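Local coordinates for putative Glycosidase (Bacteroides thetaiotaomicron, PDB 3R67), which is of unknown function but belongs to a group of carbohydrate-active enzymes whose chain folds into a five-bladed beta-propeller, at residues A[64-69]-A[84-89]; A[45-50]-A[95-100]; A[25-30]-A[49-54]; A[33-38]-A[99-104]. One frame throughout, in Å; residues are numbered along the deposited sequence. Where two conformers were deposited one is given.

From the N terminus, residues 25-30 open the first loop, which contact 3 closes where 49-54 enters strand 50-59. Before it closes, residues 33-38 have begun the longer loop of contact 4, so contacts 3 and 4 cross. Contact 2 opens on 45-50, which overlaps contact 3 at Ser49 and Asp50, and closes at 95-100, overlapping contact 4 at Thr99 and Val100. Nested inside the loops of contacts 2 and 4 lies contact 1, the hairpin of strands 62-70 and 82-89. These two strands form the middle of a four-stranded antiparallel propeller blade. The other three contacts tie the N-terminal chain and the short hairpin 35-37/42-44 to its first and last strands and to the chain leaving it.

Contact 1: A[64-69]-A[84-89]; sequences VVLYRA and LGYAYS
Val65 and Ala87 face each other as a hydrogen-bonded pair in the middle of the antiparallel hairpin of strands 62-70 and 82-89. The bond from Val65 N to Ala87 O measures 2.8 Å and the return bond from Ala87 N to Val65 O 2.9 Å, both nearly straight. Nearer the connecting loop, Gly85 N gives a 2.8 Å bond to Tyr67 O. Its partner, Tyr67 N to Gly85 O at 3.1 Å, is bent, the donor standing above the carbonyl plane.

A ring contact lies on each face of the hairpin. Tyr67 CG sits between its own backbone N and carbonyl carbon (chi1 54°), which folds the ring across the neighbouring strand. Gly85 suits this place because it has no side chain: the ring lies over its CA, 3.7 Å from the ring centroid, a CH-pi contact. The small methyl of Ala87 meets the ring's edge. On the other face, Tyr86 presents its ring to Val64, whose CG1 hangs 3.8 Å from the centroid in a second CH-pi contact.

Apolar packing completes that second face, with Leu66 CD2 lying 3.7 Å from Tyr86 CD2. The Tyr67 hydroxyl reaches past the hairpin to hydrogen-bond Glu47 and Arg97. The chemistry therefore implies the middle of a buried sheet, its backbone groups bonded within the hairpin and to flanking segments on both sides, with a tyrosine apolar along its ring and polar at its tip joining the hairpin to the chain covering it.

Contact 2: A[45-50]-A[95-100]; sequences AWESSD and FNRMTV
Glu47 and Arg97 meet tip to tip where the type I turn from Ala45 to Ser48 folds against the last strand, 96-97, of a propeller blade. From CB the Glu47 chain starts out between its own backbone N and carbonyl carbon (chi1 56°), then runs extended. CG lies over the centre of the Trp46 ring, whose opposite face is covered towards its rim by the backbone carbon of Val100. CD follows, 3.4 Å from Arg97 NH2.

At the tip the two oxygens part company. OE1 receives a 2.8 Å salt-bridge hydrogen bond from Arg97 NH2, which arrives in the plane of the guanidinium but well above the plane of the carboxylate, the two groups being turned 85° apart. The Tyr67 hydroxyl also binds OE1. OE2 takes a hydrogen bond of 2.7 Å from a water and has a further partner in the Thr33 hydroxyl. That water also donates to Met98 O at 2.7 Å, so it links the carboxylate to the backbone of 95-100. A long acid side chain suits this place, since its two oxygens can each take more than one partner.

Trp46 makes the second polar link, its broad ring packed between Glu47 CG and the Val100 backbone. The indole NE1 donates to Thr99 O over 3.0 Å, the oxygen lying close to the indole plane while the nitrogen stands 45° above the plane of that carbonyl.

Contact 3: A[25-30]-A[49-54]; sequences PIVSPD and SDTFNP. With EDO (1,2-ethanediol), chain E.
Thr51 points its side chain at the backbone of Val27, Ser28 and Pro29 and fits against all three. Its OG1 stands between its own backbone N and carbonyl carbon (chi1 60°), which turns the oxygen onto the passing chain, 3.2 Å from Ser28 C. The other branch, CG2, reaches alongside and lies 3.8 Å from Pro29 CA. A beta-branched residue suits this place, since one arm can reach either way along the chain it covers.

Val27 crosses Thr51 at about a right angle. With CG1 anti to the backbone N (chi1 -173°), this methyl meets the threonine from one end, 3.8 Å from Thr51 CB. Pro29 crosses obliquely at the other end. Its ring turns towards the strand and sets CG 3.3 Å from Ser49 O and 3.8 Å from Asp50 CA, whereas Ser49 and Asp50 point their own side chains away. Although the touching parts run nearly antiparallel, no clear hydrogen bond joins them, and proline has no N-H to give; the contact is mainly one of shape.

At the far end of 49-54, Asn53 ND2 donates a 2.8 Å hydrogen bond to O1 of a 1,2-ethanediol, probably from the crystallisation liquor, which Asp343 also binds.

Ser49 and Asp50 form a classic beta bulge opposite Glu70 of strand 62-70, while Ile26 and Val27 form another opposite Val346. Residues 25-30 therefore lie between the edge strand 50-59 of one propeller blade and strand 345-351 near the C terminus.

Contact 4: A[33-38]-A[99-104]; sequences TVFYCP and TVPVFY
Phe35 lies with one ring face on Pro101 and its tip against Tyr104. Pro101 CG stands 3.7 Å from the Phe35 ring centroid, only 7° off the normal, a CH-pi contact in which the compact, rigid proline ring, with its CH2 groups, suits the aromatic face. At the far end, Phe35 CZ points into the face of Tyr104, 3.6 Å from its CD1. The two rings form a tilted edge-to-face pair, with planes at 59° and centroids 4.7 Å apart. Pro38 adds its CG at 4.1 Å from Tyr104 CE1.

Nearer the start of both segments, Thr33 CG2 packs 3.9 Å from Thr99 CB. Beside them a water bridges the backbones, accepting from Val34 N at 2.8 Å and donating to Thr99 O at 3.0 Å.

Torsions and strands set these groups in place. Phe35 CG is anti to its backbone N (chi1 159°), which carries the ring across to 99-104, and the Phe35 backbone is bonded to Val44 in the neighbouring strand. Val102 and Phe103 are bonded to the backbone of Leu84, fixing the chain that carries Pro101 and Tyr104. The result is a small aromatic-proline cluster seating the two-stranded hairpin 35-37/42-44 on the chain that leaves one propeller blade for the next.

Contact 1: A[64-69]-A[84-89]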
loop_
_atom_site.group_PDB
_atom_site.type_symbol
_atom_site.label_atom_id
_atom_site.label_comp_id
_atom_site.label_asym_id
_atom_site.label_seq_id
_atom_site.Cartn_x
_atom_site.Cartn_y
_atom_site.Cartn_z
ATOM N N VAL A 64 4.992 11.476 7.063
ATOM C CA VAL A 64 3.585 11.353 7.437
ATOM C C VAL A 64 3.121 9.965 7.057
ATOM O O VAL A 64 3.285 9.561 5.912
ATOM C CB VAL A 64 2.685 12.451 6.817
ATOM C CG1 VAL A 64 1.208 12.199 7.126
ATOM C CG2 VAL A 64 3.102 13.833 7.293
ATOM N N VAL A 65 2.577 9.229 8.034
ATOM C CA VAL A 65 2.059 7.883 7.855
ATOM C C VAL A 65 0.530 7.973 7.969
ATOM O O VAL A 65 0.005 8.490 8.964
ATOM C CB VAL A 65 2.704 6.873 8.862
ATOM C CG1 VAL A 65 1.888 5.584 8.997
ATOM C CG2 VAL A 65 4.162 6.570 8.506
ATOM N N LEU A 66 -0.171 7.523 6.926
ATOM C CA LEU A 66 -1.642 7.483 6.919
ATOM C C LEU A 66 -2.030 6.031 7.142
ATOM O O LEU A 66 -1.889 5.212 6.232
ATOM C CB LEU A 66 -2.260 8.086 5.625
ATOM C CG LEU A 66 -1.885 9.542 5.283
ATOM C CD1 LEU A 66 -2.518 9.952 3.966
ATOM C CD2 LEU A 66 -2.310 10.527 6.390
ATOM N N TYR A 67 -2.383 5.678 8.390
ATOM C CA TYR A 67 -2.609 4.282 8.748
ATOM C C TYR A 67 -4.069 3.890 8.690
ATOM O O TYR A 67 -4.954 4.634 9.096
ATOM C CB TYR A 67 -2.066 3.958 10.156
ATOM C CG TYR A 67 -2.569 4.844 11.283
ATOM C CD1 TYR A 67 -1.904 6.024 11.618
ATOM C CD2 TYR A 67 -3.654 4.458 12.069
ATOM C CE1 TYR A 67 -2.336 6.820 12.671
ATOM C CE2 TYR A 67 -4.107 5.254 13.120
ATOM C CZ TYR A 67 -3.434 6.427 13.428
ATOM O OH TYR A 67 -3.853 7.221 14.468
ATOM N N ARG A 68 -4.304 2.672 8.206
ATOM C CA ARG A 68 -5.621 2.072 8.164
ATOM C C ARG A 68 -6.047 1.696 9.595
ATOM O O ARG A 68 -5.392 0.883 10.251
ATOM C CB ARG A 68 -5.611 0.853 7.234
ATOM C CG ARG A 68 -6.941 0.132 7.212
ATOM C CD ARG A 68 -6.873 -1.127 6.407
ATOM N NE ARG A 68 -8.087 -1.914 6.598
ATOM C CZ ARG A 68 -8.333 -3.067 5.992
ATOM N NH1 ARG A 68 -7.455 -3.574 5.128
ATOM N NH2 ARG A 68 -9.450 -3.731 6.249
ATOM N N ALA A 69 -7.130 2.305 10.073
ATOM C CA ALA A 69 -7.651 2.051 11.412
ATOM C C ALA A 69 -9.037 1.434 11.348
ATOM O O ALA A 69 -9.891 1.892 10.583
ATOM C CB ALA A 69 -7.688 3.346 12.198
ATOM N N LEU A 84 -8.697 6.394 7.878
ATOM C CA LEU A 84 -7.254 6.593 7.899
ATOM C C LEU A 84 -6.838 7.606 8.965
ATOM O O LEU A 84 -7.333 8.732 9.003
ATOM C CB LEU A 84 -6.725 7.041 6.543
ATOM C CG LEU A 84 -7.099 6.180 5.324
ATOM C CD1 LEU A 84 -6.439 6.725 4.067
ATOM C CD2 LEU A 84 -6.745 4.687 5.534
ATOM N N GLY A 85 -5.930 7.174 9.822
ATOM C CA GLY A 85 -5.347 8.013 10.852
ATOM C C GLY A 85 -4.151 8.758 10.302
ATOM O O GLY A 85 -3.622 8.395 9.254
ATOM N N TYR A 86 -3.721 9.814 10.999
ATOM C CA TYR A 86 -2.590 10.637 10.579
ATOM C C TYR A 86 -1.509 10.620 11.664
ATOM O O TYR A 86 -1.761 11.036 12.792
ATOM C CB TYR A 86 -3.110 12.056 10.316
ATOM C CG TYR A 86 -2.108 13.064 9.774
ATOM C CD1 TYR A 86 -1.161 13.662 10.616
ATOM C CD2 TYR A 86 -2.233 13.570 8.481
ATOM C CE1 TYR A 86 -0.310 14.662 10.153
ATOM C CE2 TYR A 86 -1.399 14.574 8.012
ATOM C CZ TYR A 86 -0.423 15.107 8.842
ATOM O OH TYR A 86 0.425 16.077 8.351
ATOM N N ALA A 87 -0.318 10.097 11.325
ATOM C CA ALA A 87 0.840 10.040 12.225
ATOM C C ALA A 87 1.979 10.781 11.576
ATOM O O ALA A 87 2.159 10.661 10.375
ATOM C CB ALA A 87 1.211 8.605 12.552
ATOM N N TYR A 88 2.689 11.618 12.326
ATOM C CA TYR A 88 3.758 12.442 11.758
ATOM C C TYR A 88 5.028 12.306 12.602
ATOM O O TYR A 88 4.964 12.176 13.832
ATOM C CB TYR A 88 3.315 13.927 11.640
ATOM C CG TYR A 88 2.806 14.530 12.941
ATOM C CD1 TYR A 88 1.495 14.314 13.372
ATOM C CD2 TYR A 88 3.621 15.356 13.718
ATOM C CE1 TYR A 88 1.023 14.867 14.565
ATOM C CE2 TYR A 88 3.162 15.914 14.910
ATOM C CZ TYR A 88 1.861 15.678 15.325
ATOM O OH TYR A 88 1.415 16.231 16.506
ATOM N N SER A 89 6.183 12.341 11.921
ATOM C CA SER A 89 7.507 12.192 12.529
ATOM C C SER A 89 8.542 13.082 11.888
ATOM O O SER A 89 8.576 13.212 10.666
ATOM C CB SER A 89 7.982 10.739 12.400
ATOM O OG SER A 89 9.264 10.539 12.983
#

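Contact 2: A[45-50]-A[95-100]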
loop_
_atom_site.group_PDB
_atom_site.type_symbol
_atom_site.label_atom_id
_atom_site.label_comp_id
_atom_site.label_asym_id
_atom_site.label_seq_id
_atom_site.Cartn_x
_atom_site.Cartn_y
_atom_site.Cartn_z
ATOM N N ALA A 45 -15.198 5.089 18.272
ATOM C CA ALA A 45 -13.813 4.783 18.652
ATOM C C ALA A 45 -13.160 4.167 17.415
ATOM O O ALA A 45 -13.028 2.945 17.289
ATOM C CB ALA A 45 -13.798 3.863 19.867
ATOM N N TRP A 46 -12.846 5.043 16.451
ATOM C CA TRP A 46 -12.455 4.790 15.077
ATOM C C TRP A 46 -11.105 4.020 14.931
ATOM O O TRP A 46 -10.879 3.468 13.852
ATOM C CB TRP A 46 -12.366 6.129 14.324
ATOM C CG TRP A 46 -11.291 7.041 14.843
ATOM C CD1 TRP A 46 -11.385 7.911 15.887
ATOM C CD2 TRP A 46 -9.950 7.154 14.343
ATOM N NE1 TRP A 46 -10.197 8.569 16.065
ATOM C CE2 TRP A 46 -9.290 8.118 15.137
ATOM C CE3 TRP A 46 -9.243 6.536 13.287
ATOM C CZ2 TRP A 46 -7.970 8.517 14.888
ATOM C CZ3 TRP A 46 -7.930 6.917 13.057
ATOM C CH2 TRP A 46 -7.302 7.887 13.861
ATOM N N GLU A 47 -10.247 3.950 15.964
ATOM C CA GLU A 47 -8.973 3.204 15.864
ATOM C C GLU A 47 -8.800 2.266 17.072
ATOM O O GLU A 47 -7.679 1.974 17.469
ATOM C CB GLU A 47 -7.764 4.174 15.757
ATOM C CG GLU A 47 -7.653 5.182 16.892
ATOM C CD GLU A 47 -6.475 6.137 16.870
ATOM O OE1 GLU A 47 -5.520 5.892 16.100
ATOM O OE2 GLU A 47 -6.487 7.114 17.654
ATOM N N SER A 48 -9.906 1.797 17.649
ATOM C CA SER A 48 -9.876 1.012 18.871
ATOM C C SER A 48 -9.546 -0.472 18.675
ATOM O O SER A 48 -9.118 -1.081 19.667
ATOM C CB SER A 48 -11.224 1.090 19.575
ATOM O OG SER A 48 -12.259 0.606 18.738
ATOM N N SER A 49 -9.729 -1.071 17.466
ATOM C CA SER A 49 -9.465 -2.504 17.353
ATOM C C SER A 49 -8.115 -2.795 16.691
ATOM O O SER A 49 -7.366 -3.616 17.233
ATOM C CB SER A 49 -10.575 -3.210 16.579
ATOM O OG SER A 49 -10.721 -2.706 15.263
ATOM N N ASP A 50 -7.803 -2.172 15.533
ATOM C CA ASP A 50 -6.549 -2.429 14.807
ATOM C C ASP A 50 -6.114 -1.225 13.985
ATOM O O ASP A 50 -6.966 -0.516 13.457
ATOM C CB ASP A 50 -6.695 -3.663 13.862
ATOM C CG ASP A 50 -6.951 -4.983 14.582
ATOM O OD1 ASP A 50 -6.018 -5.502 15.234
ATOM O OD2 ASP A 50 -8.112 -5.435 14.589
ATOM N N PHE A 95 6.772 8.735 16.194
ATOM C CA PHE A 95 5.586 9.362 15.641
ATOM C C PHE A 95 4.629 9.892 16.671
ATOM O O PHE A 95 4.466 9.305 17.742
ATOM C CB PHE A 95 4.828 8.310 14.799
ATOM C CG PHE A 95 5.467 8.067 13.454
ATOM C CD1 PHE A 95 6.567 7.217 13.327
ATOM C CD2 PHE A 95 4.983 8.702 12.316
ATOM C CE1 PHE A 95 7.186 7.032 12.086
ATOM C CE2 PHE A 95 5.598 8.509 11.077
ATOM C CZ PHE A 95 6.693 7.674 10.967
ATOM N N ASN A 96 3.977 11.016 16.316
ATOM C CA ASN A 96 2.857 11.633 17.032
ATOM C C ASN A 96 1.624 11.406 16.195
ATOM O O ASN A 96 1.755 11.125 15.004
ATOM C CB ASN A 96 3.079 13.095 17.361
ATOM C CG ASN A 96 4.051 13.294 18.489
ATOM O OD1 ASN A 96 3.822 12.857 19.627
ATOM N ND2 ASN A 96 5.124 14.006 18.215
ATOM N N ARG A 97 0.439 11.454 16.795
ATOM C CA ARG A 97 -0.785 11.118 16.071
ATOM C C ARG A 97 -1.914 12.096 16.317
ATOM O O ARG A 97 -2.096 12.601 17.429
ATOM C CB ARG A 97 -1.264 9.720 16.510
ATOM C CG ARG A 97 -0.367 8.562 16.056
ATOM C CD ARG A 97 -0.455 7.349 16.976
ATOM N NE ARG A 97 -1.769 6.712 16.966
ATOM C CZ ARG A 97 -2.065 5.625 17.665
ATOM N NH1 ARG A 97 -1.162 5.078 18.466
ATOM N NH2 ARG A 97 -3.273 5.088 17.583
HETATM N N MSE A 98 -2.719 12.311 15.272
HETATM C CA MSE A 98 -3.966 13.055 15.384
HETATM C C MSE A 98 -4.981 12.145 16.062
HETATM O O MSE A 98 -4.873 10.915 15.948
HETATM C CB MSE A 98 -4.445 13.569 14.025
HETATM C CG MSE A 98 -3.601 14.753 13.536
HETATM SE SE MSE A 98 -4.171 15.459 11.817
HETATM C CE MSE A 98 -6.042 15.909 12.253
ATOM N N THR A 99 -5.930 12.733 16.819
ATOM C CA THR A 99 -6.908 11.967 17.600
ATOM C C THR A 99 -8.183 11.740 16.787
ATOM O O THR A 99 -9.107 11.080 17.277
ATOM C CB THR A 99 -7.206 12.674 18.919
ATOM O OG1 THR A 99 -7.652 14.005 18.654
ATOM C CG2 THR A 99 -5.994 12.709 19.841
ATOM N N VAL A 100 -8.209 12.214 15.527
ATOM C CA VAL A 100 -9.345 12.021 14.626
ATOM C C VAL A 100 -8.820 11.511 13.260
ATOM O O VAL A 100 -7.666 11.822 12.903
ATOM C CB VAL A 100 -10.203 13.311 14.473
ATOM C CG1 VAL A 100 -10.988 13.600 15.750
ATOM C CG2 VAL A 100 -9.370 14.525 14.038
HETATM O O HOH W 1 -4.317 8.757 17.496
#

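Contact 3: A[25-30]-A[49-54]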
loop_
_atom_site.group_PDB
_atom_site.type_symbol
_atom_site.label_atom_id
_atom_site.label_comp_id
_atom_site.label_asym_id
_atom_site.label_seq_id
_atom_site.Cartn_x
_atom_site.Cartn_y
_atom_site.Cartn_z
ATOM N N PRO A 25 5.986 -1.347 17.727
ATOM C CA PRO A 25 5.160 -0.701 16.673
ATOM C C PRO A 25 5.187 0.811 16.773
ATOM O O PRO A 25 5.250 1.378 17.853
ATOM C CB PRO A 25 3.752 -1.239 16.946
ATOM C CG PRO A 25 3.733 -1.546 18.410
ATOM C CD PRO A 25 5.144 -1.943 18.788
ATOM N N ILE A 26 5.151 1.462 15.633
ATOM C CA ILE A 26 5.096 2.913 15.603
ATOM C C ILE A 26 3.618 3.375 15.794
ATOM O O ILE A 26 3.404 4.478 16.268
ATOM C CB ILE A 26 5.733 3.510 14.318
ATOM C CG1 ILE A 26 5.000 3.083 13.025
ATOM C CG2 ILE A 26 7.218 3.147 14.251
ATOM C CD1 ILE A 26 5.168 4.026 11.862
ATOM N N VAL A 27 2.619 2.554 15.417
ATOM C CA VAL A 27 1.185 2.850 15.563
ATOM C C VAL A 27 0.495 1.591 16.081
ATOM O O VAL A 27 0.694 0.502 15.546
ATOM C CB VAL A 27 0.482 3.389 14.268
ATOM C CG1 VAL A 27 -0.959 3.827 14.567
ATOM C CG2 VAL A 27 1.244 4.559 13.652
ATOM N N SER A 28 -0.315 1.755 17.114
ATOM C CA SER A 28 -1.092 0.712 17.797
ATOM C C SER A 28 -2.515 1.194 18.004
ATOM O O SER A 28 -2.707 2.399 17.994
ATOM C CB SER A 28 -0.452 0.342 19.144
ATOM O OG SER A 28 0.872 -0.136 19.008
ATOM N N PRO A 29 -3.534 0.310 18.200
ATOM C CA PRO A 29 -4.888 0.812 18.451
ATOM C C PRO A 29 -4.973 1.678 19.723
ATOM O O PRO A 29 -4.251 1.453 20.697
ATOM C CB PRO A 29 -5.727 -0.464 18.617
ATOM C CG PRO A 29 -4.925 -1.535 18.116
ATOM C CD PRO A 29 -3.500 -1.162 18.241
ATOM N N ASP A 30 -5.831 2.696 19.678
ATOM C CA ASP A 30 -6.120 3.583 20.792
ATOM C C ASP A 30 -7.623 3.537 21.022
ATOM O O ASP A 30 -8.392 3.948 20.149
ATOM C CB ASP A 30 -5.596 5.011 20.533
ATOM C CG ASP A 30 -5.582 5.924 21.751
ATOM O OD1 ASP A 30 -6.439 5.739 22.649
ATOM O OD2 ASP A 30 -4.753 6.874 21.777
ATOM N N SER A 49 -9.729 -1.071 17.466
ATOM C CA SER A 49 -9.465 -2.504 17.353
ATOM C C SER A 49 -8.115 -2.795 16.691
ATOM O O SER A 49 -7.366 -3.616 17.233
ATOM C CB SER A 49 -10.575 -3.210 16.579
ATOM O OG SER A 49 -10.721 -2.706 15.263
ATOM N N ASP A 50 -7.803 -2.172 15.533
ATOM C CA ASP A 50 -6.549 -2.429 14.807
ATOM C C ASP A 50 -6.114 -1.225 13.985
ATOM O O ASP A 50 -6.966 -0.516 13.457
ATOM C CB ASP A 50 -6.695 -3.663 13.862
ATOM C CG ASP A 50 -6.951 -4.983 14.582
ATOM O OD1 ASP A 50 -6.018 -5.502 15.234
ATOM O OD2 ASP A 50 -8.112 -5.435 14.589
ATOM N N THR A 51 -4.782 -1.009 13.878
ATOM C CA THR A 51 -4.131 0.066 13.104
ATOM C C THR A 51 -3.027 -0.568 12.260
ATOM O O THR A 51 -2.060 -1.090 12.819
ATOM C CB THR A 51 -3.600 1.181 14.012
ATOM O OG1 THR A 51 -2.643 0.604 14.896
ATOM C CG2 THR A 51 -4.700 1.910 14.781
ATOM N N PHE A 52 -3.174 -0.581 10.933
ATOM C CA PHE A 52 -2.196 -1.291 10.100
ATOM C C PHE A 52 -2.135 -0.676 8.693
ATOM O O PHE A 52 -2.391 0.511 8.549
ATOM C CB PHE A 52 -2.578 -2.799 10.045
ATOM C CG PHE A 52 -4.000 -3.131 9.618
ATOM C CD1 PHE A 52 -5.082 -2.825 10.438
ATOM C CD2 PHE A 52 -4.242 -3.854 8.463
ATOM C CE1 PHE A 52 -6.384 -3.149 10.061
ATOM C CE2 PHE A 52 -5.537 -4.219 8.111
ATOM C CZ PHE A 52 -6.600 -3.869 8.913
ATOM N N ASN A 53 -1.702 -1.469 7.702
ATOM C CA ASN A 53 -1.558 -1.188 6.258
ATOM C C ASN A 53 -1.508 0.326 5.981
ATOM O O ASN A 53 -2.496 0.990 5.640
ATOM C CB ASN A 53 -2.689 -1.850 5.471
ATOM C CG ASN A 53 -2.594 -3.355 5.545
ATOM O OD1 ASN A 53 -1.660 -3.935 6.134
ATOM N ND2 ASN A 53 -3.606 -4.011 5.051
ATOM N N PRO A 54 -0.309 0.878 6.088
ATOM C CA PRO A 54 -0.196 2.327 5.972
ATOM C C PRO A 54 0.388 2.866 4.668
ATOM O O PRO A 54 1.221 2.226 4.018
ATOM C CB PRO A 54 0.797 2.643 7.085
ATOM C CG PRO A 54 1.738 1.433 7.071
ATOM C CD PRO A 54 0.962 0.267 6.534
HETATM C C1 EDO E . -3.026 -7.778 4.421
HETATM O O1 EDO E . -3.958 -6.835 4.952
HETATM C C2 EDO E . -3.783 -9.038 4.067
HETATM O O2 EDO E . -4.389 -9.600 5.239
#

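Contact 4: A[33-38]-A[99-104]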
loop_
_atom_site.group_PDB
_atom_site.type_symbol
_atom_site.label_atom_id
_atom_site.label_comp_id
_atom_site.label_asym_id
_atom_site.label_seq_id
_atom_site.Cartn_x
_atom_site.Cartn_y
_atom_site.Cartn_z
ATOM N N THR A 33 -9.555 7.403 21.813
ATOM C CA THR A 33 -9.843 8.468 20.842
ATOM C C THR A 33 -11.232 8.258 20.235
ATOM O O THR A 33 -11.686 7.126 20.054
ATOM C CB THR A 33 -8.776 8.547 19.769
ATOM O OG1 THR A 33 -8.681 7.273 19.148
ATOM C CG2 THR A 33 -7.423 9.002 20.312
ATOM N N VAL A 34 -11.903 9.346 19.921
ATOM C CA VAL A 34 -13.266 9.268 19.424
ATOM C C VAL A 34 -13.423 10.170 18.179
ATOM O O VAL A 34 -12.660 11.116 17.967
ATOM C CB VAL A 34 -14.223 9.672 20.595
ATOM C CG1 VAL A 34 -14.003 11.114 21.035
ATOM C CG2 VAL A 34 -15.682 9.410 20.274
ATOM N N PHE A 35 -14.415 9.836 17.351
ATOM C CA PHE A 35 -14.746 10.564 16.133
ATOM C C PHE A 35 -16.243 10.554 15.903
ATOM O O PHE A 35 -16.884 9.530 16.105
ATOM C CB PHE A 35 -14.004 9.915 14.957
ATOM C CG PHE A 35 -14.509 10.149 13.559
ATOM C CD1 PHE A 35 -14.309 11.376 12.928
ATOM C CD2 PHE A 35 -15.039 9.099 12.814
ATOM C CE1 PHE A 35 -14.683 11.568 11.596
ATOM C CE2 PHE A 35 -15.429 9.291 11.490
ATOM C CZ PHE A 35 -15.266 10.533 10.895
ATOM N N TYR A 36 -16.808 11.679 15.483
ATOM C CA TYR A 36 -18.221 11.676 15.151
ATOM C C TYR A 36 -18.366 11.283 13.686
ATOM O O TYR A 36 -17.996 12.057 12.794
ATOM C CB TYR A 36 -18.880 13.013 15.449
ATOM C CG TYR A 36 -20.379 12.889 15.429
ATOM C CD1 TYR A 36 -21.081 12.553 16.584
ATOM C CD2 TYR A 36 -21.090 13.008 14.240
ATOM C CE1 TYR A 36 -22.461 12.414 16.573
ATOM C CE2 TYR A 36 -22.470 12.838 14.207
ATOM C CZ TYR A 36 -23.154 12.559 15.383
ATOM O OH TYR A 36 -24.512 12.398 15.373
ATOM N N CYS A 37 -18.861 10.062 13.436
ATOM C CA CYS A 37 -18.960 9.536 12.076
ATOM C C CYS A 37 -20.174 10.130 11.364
ATOM O O CYS A 37 -21.304 10.025 11.861
ATOM C CB CYS A 37 -19.013 8.015 12.069
ATOM S SG CYS A 37 -19.235 7.301 10.421
ATOM N N PRO A 38 -19.957 10.728 10.170
ATOM C CA PRO A 38 -21.100 11.289 9.427
ATOM C C PRO A 38 -22.024 10.192 8.841
ATOM O O PRO A 38 -23.172 10.514 8.528
ATOM C CB PRO A 38 -20.435 12.108 8.319
ATOM C CG PRO A 38 -19.104 11.489 8.129
ATOM C CD PRO A 38 -18.676 10.945 9.456
ATOM N N THR A 99 -5.930 12.733 16.819
ATOM C CA THR A 99 -6.908 11.967 17.600
ATOM C C THR A 99 -8.183 11.740 16.787
ATOM O O THR A 99 -9.107 11.080 17.277
ATOM C CB THR A 99 -7.206 12.674 18.919
ATOM O OG1 THR A 99 -7.652 14.005 18.654
ATOM C CG2 THR A 99 -5.994 12.709 19.841
ATOM N N VAL A 100 -8.209 12.214 15.527
ATOM C CA VAL A 100 -9.345 12.021 14.626
ATOM C C VAL A 100 -8.820 11.511 13.260
ATOM O O VAL A 100 -7.666 11.822 12.903
ATOM C CB VAL A 100 -10.203 13.311 14.473
ATOM C CG1 VAL A 100 -10.988 13.600 15.750
ATOM C CG2 VAL A 100 -9.370 14.525 14.038
ATOM N N PRO A 101 -9.619 10.725 12.477
ATOM C CA PRO A 101 -9.136 10.297 11.152
ATOM C C PRO A 101 -9.170 11.463 10.166
ATOM O O PRO A 101 -9.912 12.424 10.395
ATOM C CB PRO A 101 -10.115 9.178 10.760
ATOM C CG PRO A 101 -11.372 9.520 11.443
ATOM C CD PRO A 101 -10.995 10.243 12.720
ATOM N N VAL A 102 -8.382 11.390 9.083
ATOM C CA VAL A 102 -8.339 12.468 8.077
ATOM C C VAL A 102 -9.062 12.014 6.781
ATOM O O VAL A 102 -9.377 12.857 5.935
ATOM C CB VAL A 102 -6.884 12.945 7.773
ATOM C CG1 VAL A 102 -6.288 13.666 8.983
ATOM C CG2 VAL A 102 -5.984 11.792 7.305
ATOM N N PHE A 103 -9.337 10.706 6.647
ATOM C CA PHE A 103 -9.967 10.144 5.460
ATOM C C PHE A 103 -10.878 9.002 5.880
ATOM O O PHE A 103 -10.463 8.124 6.652
ATOM C CB PHE A 103 -8.894 9.691 4.458
ATOM C CG PHE A 103 -9.426 9.466 3.072
ATOM C CD1 PHE A 103 -9.600 10.535 2.198
ATOM C CD2 PHE A 103 -9.681 8.178 2.608
ATOM C CE1 PHE A 103 -10.068 10.329 0.901
ATOM C CE2 PHE A 103 -10.119 7.966 1.304
ATOM C CZ PHE A 103 -10.323 9.044 0.464
ATOM N N TYR A 104 -12.152 9.046 5.432
ATOM C CA TYR A 104 -13.161 8.091 5.887
ATOM C C TYR A 104 -14.399 8.097 5.031
ATOM O O TYR A 104 -14.621 9.087 4.336
ATOM C CB TYR A 104 -13.570 8.463 7.352
ATOM C CG TYR A 104 -13.738 9.946 7.584
ATOM C CD1 TYR A 104 -14.941 10.581 7.307
ATOM C CD2 TYR A 104 -12.688 10.717 8.093
ATOM C CE1 TYR A 104 -15.092 11.949 7.496
ATOM C CE2 TYR A 104 -12.818 12.090 8.255
ATOM C CZ TYR A 104 -14.027 12.699 7.963
ATOM O OH TYR A 104 -14.170 14.046 8.131
HETATM O O HOH W 2 -10.558 11.746 19.830
#